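Long-range contacts in exodeoxyribonuclease III (Neisseria meningitidis, PDB 2JC4), which probably degrades double-stranded DNA from its 3' ends as a magnesium- or manganese-dependent exonuclease of the AP/ExoA repair family: residues Ser97-Ile102 with His138-Leu143; Leu144-Ile149 with Arg215-Leu220. All blocks are in the same frame, centred on the assembly; numbering follows the deposited sequence.

In the fold
Following the chain from the N terminus, most of the other sheet comes first; the hairpin of strands 91-96 and 99-105 then leads through helix 115-135 to strand 141-144. Interaction 1 (97-102 with 138-143) closes this loop by pairing the two strands in parallel. Interaction 2 (144-149 with 215-220) opens where the first ends and closes a longer loop containing helix 170-180, so the two follow in series and neither nest nor cross. Both belong to one mixed sheet, with strand 141-144 between 99-105 and 217-221. The junction is direct: Ile-102 O and Leu-143 O probably accept hydrogen bonds from Leu-144 N and Leu-220 N. Interaction 2 carries the sheet on to the predicted catalytic residues.

Interaction 1. Residues Ser97-Ile102 with His138-Leu143; sequences SGVRVI and HGKLVL
Arg-100 and Leu-141 lead a parallel pairing of strands 99-102 and 141-143, whose axes come within 4.7 Å. Three backbone hydrogen bonds join them: Arg-100 N to Lys-140 O, Val-142 N to Arg-100 O (2.8 Å), and Ile-102 N to Val-142 O, the last almost straight at 176°. The main polar side chain is spread over an aromatic ring. With CG anti to its backbone N (chi1 -170°) and a bend at chi2, Arg-100 runs its methylenes across one face of His-138; CD sits 3.7 Å from the ring centroid in a CH-pi contact, and the guanidinium plane is only 10° from that of the ring. NE forms a salt bridge with Glu-134 of helix 115-135. Water 2 lies in the ring plane, 2.6 Å from His-138 ND1. Apolar contacts occupy both faces of the sheet: Ile-102 touches Leu-141 through their CD1 atoms (3.8 Å) and sets CG2 against Leu-143 CD1, while Val-99 CG1 meets Val-142 CG2 (3.9 Å) on the other face. Helix 115-135 packs on the Ile-102 and Leu-141 side, completing a beta-alpha-beta crossover within a mixed sheet of the DNase I-like fold.

Interaction 2. Residues Leu144-Ile149 with Arg215-Leu220; sequences LGDFNI and RIDHIL
Phe-147 and His-218 meet obliquely, their ring planes at 42°, with Phe-147 CD1 coming to the imidazole edge 3.5 Å from CD2. Beyond that carbon, His-218 NE2 donates in its ring plane to Ile-149 O (2.8 Å) in a nearly straight bond, which fixes the ring's rotation and ties the loop after strand 141-144 to strand 217-221. The carbonyl carbon of Ile-216 sits above one face of the imidazole, toward its rim, and the ring's CE1 in turn lies over the centre of the Arg-215 guanidinium; that guanidinium is held by salt bridges to Asp-155 and Asp-186. At its far end the Phe-147 ring reaches Leu-220 tip to tip, CZ to CG, and His-218 O lies in the ring plane at its edge. Leu-144 and Ile-219 run side by side from a non-hydrogen-bonded antiparallel pair, touching CB to CG1 at 4.0 Å.

Gly-145, where the chain turns a corner, forms the hydrogen-bonded pair with His-218, each backbone N giving to the other's O. There strand 141-144 leads into a predicted active-site loop of the DNase I-like fold: Asp-146 and Asn-148 are predicted magnesium ligands, and Asp-217 is predicted to matter for catalysis. The two aspartates cross with carboxylates turned 46° apart and OD1 atoms 3.9 Å from each other. Each has an outside partner on OD2: Asn-7 for Asp-146, His-247 and Thr-199 for Asp-217. Asp-146 OD1 also accepts from Asn-148 N (3.0 Å), an Asx turn, while Phe-147 N donates to Ile-216 O (2.9 Å). With CG1 wedged between its backbone N and carbonyl carbon (chi1 56°), Ile-216 brings CD1 3.8 Å from Asp-146 OD1 and places CG2 against the Ile-149 carbonyl.

Interaction 1. Residues Ser97-Ile102 with His138-Leu143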
loop_
_atom_site.group_PDB
_atom_site.type_symbol
_atom_site.label_atom_id
_atom_site.label_comp_id
_atom_site.label_asym_id
_atom_site.label_seq_id
_atom_site.Cartn_x
_atom_site.Cartn_y
_atom_site.Cartn_z
ATOM N N SER A 97 4.018 12.030 -13.253
ATOM C CA SER A 97 3.658 13.468 -13.132
ATOM C C SER A 97 4.538 14.205 -12.126
ATOM O O SER A 97 4.032 14.988 -11.316
ATOM C CB SER A 97 2.210 13.645 -12.685
ATOM O OG SER A 97 1.305 13.293 -13.701
ATOM N N GLY A 98 5.835 13.935 -12.153
ATOM C CA GLY A 98 6.765 14.586 -11.232
ATOM C C GLY A 98 6.724 14.153 -9.764
ATOM O O GLY A 98 7.464 14.693 -8.950
ATOM N N VAL A 99 5.880 13.167 -9.421
ATOM C CA VAL A 99 5.852 12.642 -8.054
ATOM C C VAL A 99 6.529 11.266 -8.051
ATOM O O VAL A 99 6.180 10.413 -8.879
ATOM C CB VAL A 99 4.396 12.475 -7.582
ATOM C CG1 VAL A 99 4.349 11.858 -6.183
ATOM C CG2 VAL A 99 3.695 13.818 -7.623
ATOM N N ARG A 100 7.463 11.053 -7.134
ATOM C CA ARG A 100 8.082 9.738 -6.998
ATOM C C ARG A 100 7.111 8.877 -6.189
ATOM O O ARG A 100 6.812 9.201 -5.027
ATOM C CB ARG A 100 9.427 9.855 -6.258
ATOM C CG ARG A 100 10.254 8.590 -6.274
ATOM C CD ARG A 100 10.597 8.163 -7.724
ATOM N NE ARG A 100 11.545 7.058 -7.730
ATOM C CZ ARG A 100 11.899 6.360 -8.809
ATOM N NH1 ARG A 100 11.389 6.650 -9.999
ATOM N NH2 ARG A 100 12.767 5.361 -8.678
ATOM N N VAL A 101 6.660 7.774 -6.795
ATOM C CA VAL A 101 5.686 6.895 -6.172
ATOM C C VAL A 101 6.418 5.594 -5.836
ATOM O O VAL A 101 6.940 4.941 -6.699
ATOM C CB VAL A 101 4.525 6.617 -7.128
ATOM C CG1 VAL A 101 3.555 5.520 -6.572
ATOM C CG2 VAL A 101 3.783 7.912 -7.423
ATOM N N ILE A 102 6.478 5.237 -4.567
ATOM C CA ILE A 102 7.043 3.930 -4.196
ATOM C C ILE A 102 5.922 3.041 -3.639
ATOM O O ILE A 102 5.418 3.322 -2.562
ATOM C CB ILE A 102 8.218 4.107 -3.163
ATOM C CG1 ILE A 102 9.253 5.137 -3.700
ATOM C CG2 ILE A 102 8.799 2.733 -2.747
ATOM C CD1 ILE A 102 10.333 5.543 -2.673
ATOM N N HIS A 138 13.937 13.462 -4.613
ATOM C CA HIS A 138 12.559 13.778 -4.995
ATOM C C HIS A 138 11.836 14.470 -3.866
ATOM O O HIS A 138 11.442 13.827 -2.880
ATOM C CB HIS A 138 11.770 12.503 -5.351
ATOM C CG HIS A 138 12.421 11.660 -6.396
ATOM N ND1 HIS A 138 12.247 11.878 -7.746
ATOM C CD2 HIS A 138 13.236 10.583 -6.288
ATOM C CE1 HIS A 138 12.930 10.974 -8.424
ATOM N NE2 HIS A 138 13.529 10.169 -7.564
ATOM N N GLY A 139 11.605 15.771 -4.028
ATOM C CA GLY A 139 10.873 16.576 -3.016
ATOM C C GLY A 139 9.403 16.154 -2.964
ATOM O O GLY A 139 8.742 16.233 -1.916
ATOM N N LYS A 140 8.876 15.692 -4.095
ATOM C CA LYS A 140 7.519 15.174 -4.051
ATOM C C LYS A 140 7.654 13.647 -4.049
ATOM O O LYS A 140 8.039 13.053 -5.040
ATOM C CB LYS A 140 6.711 15.698 -5.225
ATOM C CG LYS A 140 6.470 17.188 -5.137
ATOM C CD LYS A 140 5.639 17.648 -6.326
ATOM C CE LYS A 140 5.230 19.132 -6.194
ATOM N NZ LYS A 140 4.445 19.544 -7.397
ATOM N N LEU A 141 7.404 13.025 -2.902
ATOM C CA LEU A 141 7.564 11.571 -2.832
ATOM C C LEU A 141 6.429 10.967 -2.023
ATOM O O LEU A 141 6.029 11.531 -1.015
ATOM C CB LEU A 141 8.958 11.190 -2.294
ATOM C CG LEU A 141 9.262 9.673 -2.124
ATOM C CD1 LEU A 141 10.739 9.347 -2.520
ATOM C CD2 LEU A 141 8.901 9.143 -0.701
ATOM N N VAL A 142 5.889 9.848 -2.515
ATOM C CA VAL A 142 4.804 9.117 -1.823
ATOM C C VAL A 142 5.203 7.670 -1.666
ATOM O O VAL A 142 5.436 6.970 -2.651
ATOM C CB VAL A 142 3.428 9.217 -2.566
ATOM C CG1 VAL A 142 2.343 8.534 -1.781
ATOM C CG2 VAL A 142 2.994 10.668 -2.745
ATOM N N LEU A 143 5.284 7.214 -0.422
ATOM C CA LEU A 143 5.533 5.803 -0.127
ATOM C C LEU A 143 4.234 5.211 0.389
ATOM O O LEU A 143 3.758 5.612 1.460
ATOM C CB LEU A 143 6.665 5.644 0.929
ATOM C CG LEU A 143 6.848 4.259 1.602
ATOM C CD1 LEU A 143 7.364 3.260 0.580
ATOM C CD2 LEU A 143 7.779 4.292 2.835
HETATM O O HOH W 1 9.960 15.195 -6.796
HETATM O O HOH W 2 10.834 13.799 -8.790
#

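Interaction 2. Residues Leu144-Ile149 with Arg215-Leu220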
loop_
_atom_site.group_PDB
_atom_site.type_symbol
_atom_site.label_atom_id
_atom_site.label_comp_id
_atom_site.label_asym_id
_atom_site.label_seq_id
_atom_site.Cartn_x
_atom_site.Cartn_y
_atom_site.Cartn_z
ATOM N N LEU A 144 3.636 4.284 -0.360
ATOM C CA LEU A 144 2.287 3.807 -0.001
ATOM C C LEU A 144 2.101 2.344 -0.291
ATOM O O LEU A 144 2.866 1.748 -1.063
ATOM C CB LEU A 144 1.172 4.636 -0.700
ATOM C CG LEU A 144 0.900 4.433 -2.217
ATOM C CD1 LEU A 144 -0.150 5.424 -2.687
ATOM C CD2 LEU A 144 2.181 4.562 -3.119
ATOM N N GLY A 145 1.094 1.737 0.339
ATOM C CA GLY A 145 0.857 0.317 0.112
ATOM C C GLY A 145 0.330 -0.355 1.364
ATOM O O GLY A 145 -0.214 0.298 2.261
ATOM N N ASP A 146 0.443 -1.682 1.371
ATOM C CA ASP A 146 0.021 -2.489 2.491
ATOM C C ASP A 146 1.272 -2.682 3.300
ATOM O O ASP A 146 2.208 -3.353 2.856
ATOM C CB ASP A 146 -0.493 -3.809 1.954
ATOM C CG ASP A 146 -0.925 -4.771 3.048
ATOM O OD1 ASP A 146 -0.789 -4.453 4.260
ATOM O OD2 ASP A 146 -1.430 -5.841 2.651
ATOM N N PHE A 147 1.316 -2.052 4.479
ATOM C CA PHE A 147 2.493 -2.100 5.319
ATOM C C PHE A 147 2.388 -3.276 6.281
ATOM O O PHE A 147 3.389 -3.651 6.849
ATOM C CB PHE A 147 2.699 -0.789 6.110
ATOM C CG PHE A 147 3.130 0.357 5.258
ATOM C CD1 PHE A 147 2.180 1.034 4.478
ATOM C CD2 PHE A 147 4.481 0.770 5.223
ATOM C CE1 PHE A 147 2.550 2.084 3.641
ATOM C CE2 PHE A 147 4.857 1.844 4.395
ATOM C CZ PHE A 147 3.873 2.507 3.614
ATOM N N ASN A 148 1.198 -3.875 6.416
ATOM C CA ASN A 148 1.023 -4.988 7.360
ATOM C C ASN A 148 1.479 -4.617 8.763
ATOM O O ASN A 148 1.912 -5.457 9.527
ATOM C CB ASN A 148 1.762 -6.246 6.863
ATOM C CG ASN A 148 0.881 -7.121 6.005
ATOM O OD1 ASN A 148 -0.239 -7.506 6.425
ATOM N ND2 ASN A 148 1.350 -7.442 4.803
ATOM N N ILE A 149 1.344 -3.326 9.081
ATOM C CA ILE A 149 1.636 -2.798 10.408
ATOM C C ILE A 149 0.564 -1.747 10.712
ATOM O O ILE A 149 0.273 -0.827 9.888
ATOM C CB ILE A 149 3.056 -2.167 10.530
ATOM C CG1 ILE A 149 4.170 -3.206 10.292
ATOM C CG2 ILE A 149 3.218 -1.446 11.949
ATOM C CD1 ILE A 149 5.548 -2.545 10.158
ATOM N N ARG A 215 -5.961 -0.858 10.637
ATOM C CA ARG A 215 -5.429 0.125 9.679
ATOM C C ARG A 215 -3.994 -0.228 9.346
ATOM O O ARG A 215 -3.071 0.147 10.081
ATOM C CB ARG A 215 -5.517 1.573 10.203
ATOM C CG ARG A 215 -5.148 2.629 9.155
ATOM C CD ARG A 215 -5.231 4.074 9.715
ATOM N NE ARG A 215 -4.167 4.329 10.693
ATOM C CZ ARG A 215 -3.105 5.110 10.453
ATOM N NH1 ARG A 215 -2.978 5.729 9.289
ATOM N NH2 ARG A 215 -2.188 5.294 11.385
ATOM N N ILE A 216 -3.808 -0.930 8.229
ATOM C CA ILE A 216 -2.471 -1.375 7.797
ATOM C C ILE A 216 -2.066 -0.902 6.418
ATOM O O ILE A 216 -0.913 -1.128 5.996
ATOM C CB ILE A 216 -2.331 -2.926 7.883
ATOM C CG1 ILE A 216 -3.433 -3.628 7.047
ATOM C CG2 ILE A 216 -2.366 -3.378 9.408
ATOM C CD1 ILE A 216 -3.317 -5.182 7.043
ATOM N N ASP A 217 -3.006 -0.298 5.692
ATOM C CA ASP A 217 -2.702 0.301 4.406
ATOM C C ASP A 217 -2.557 1.809 4.555
ATOM O O ASP A 217 -3.511 2.507 5.021
ATOM C CB ASP A 217 -3.825 -0.039 3.417
ATOM C CG ASP A 217 -3.996 -1.537 3.246
ATOM O OD1 ASP A 217 -3.283 -2.080 2.397
ATOM O OD2 ASP A 217 -4.883 -2.146 3.906
ATOM N N HIS A 218 -1.388 2.326 4.159
ATOM C CA HIS A 218 -1.034 3.729 4.526
ATOM C C HIS A 218 -0.535 4.496 3.336
ATOM O O HIS A 218 -0.129 3.896 2.346
ATOM C CB HIS A 218 0.051 3.761 5.623
ATOM C CG HIS A 218 -0.285 2.942 6.837
ATOM N ND1 HIS A 218 -1.413 3.166 7.582
ATOM C CD2 HIS A 218 0.323 1.856 7.383
ATOM C CE1 HIS A 218 -1.473 2.275 8.566
ATOM N NE2 HIS A 218 -0.425 1.470 8.469
ATOM N N ILE A 219 -0.510 5.829 3.450
ATOM C CA ILE A 219 0.068 6.675 2.393
ATOM C C ILE A 219 1.015 7.645 3.105
ATOM O O ILE A 219 0.568 8.473 3.883
ATOM C CB ILE A 219 -1.018 7.443 1.601
ATOM C CG1 ILE A 219 -1.966 6.446 0.890
ATOM C CG2 ILE A 219 -0.358 8.340 0.515
ATOM C CD1 ILE A 219 -3.154 7.085 0.239
ATOM N N LEU A 220 2.314 7.451 2.923
ATOM C CA LEU A 220 3.314 8.238 3.657
ATOM C C LEU A 220 3.871 9.259 2.672
ATOM O O LEU A 220 4.221 8.902 1.531
ATOM C CB LEU A 220 4.428 7.358 4.264
ATOM C CG LEU A 220 4.094 6.106 5.115
ATOM C CD1 LEU A 220 5.327 5.649 5.905
ATOM C CD2 LEU A 220 2.917 6.286 6.009
#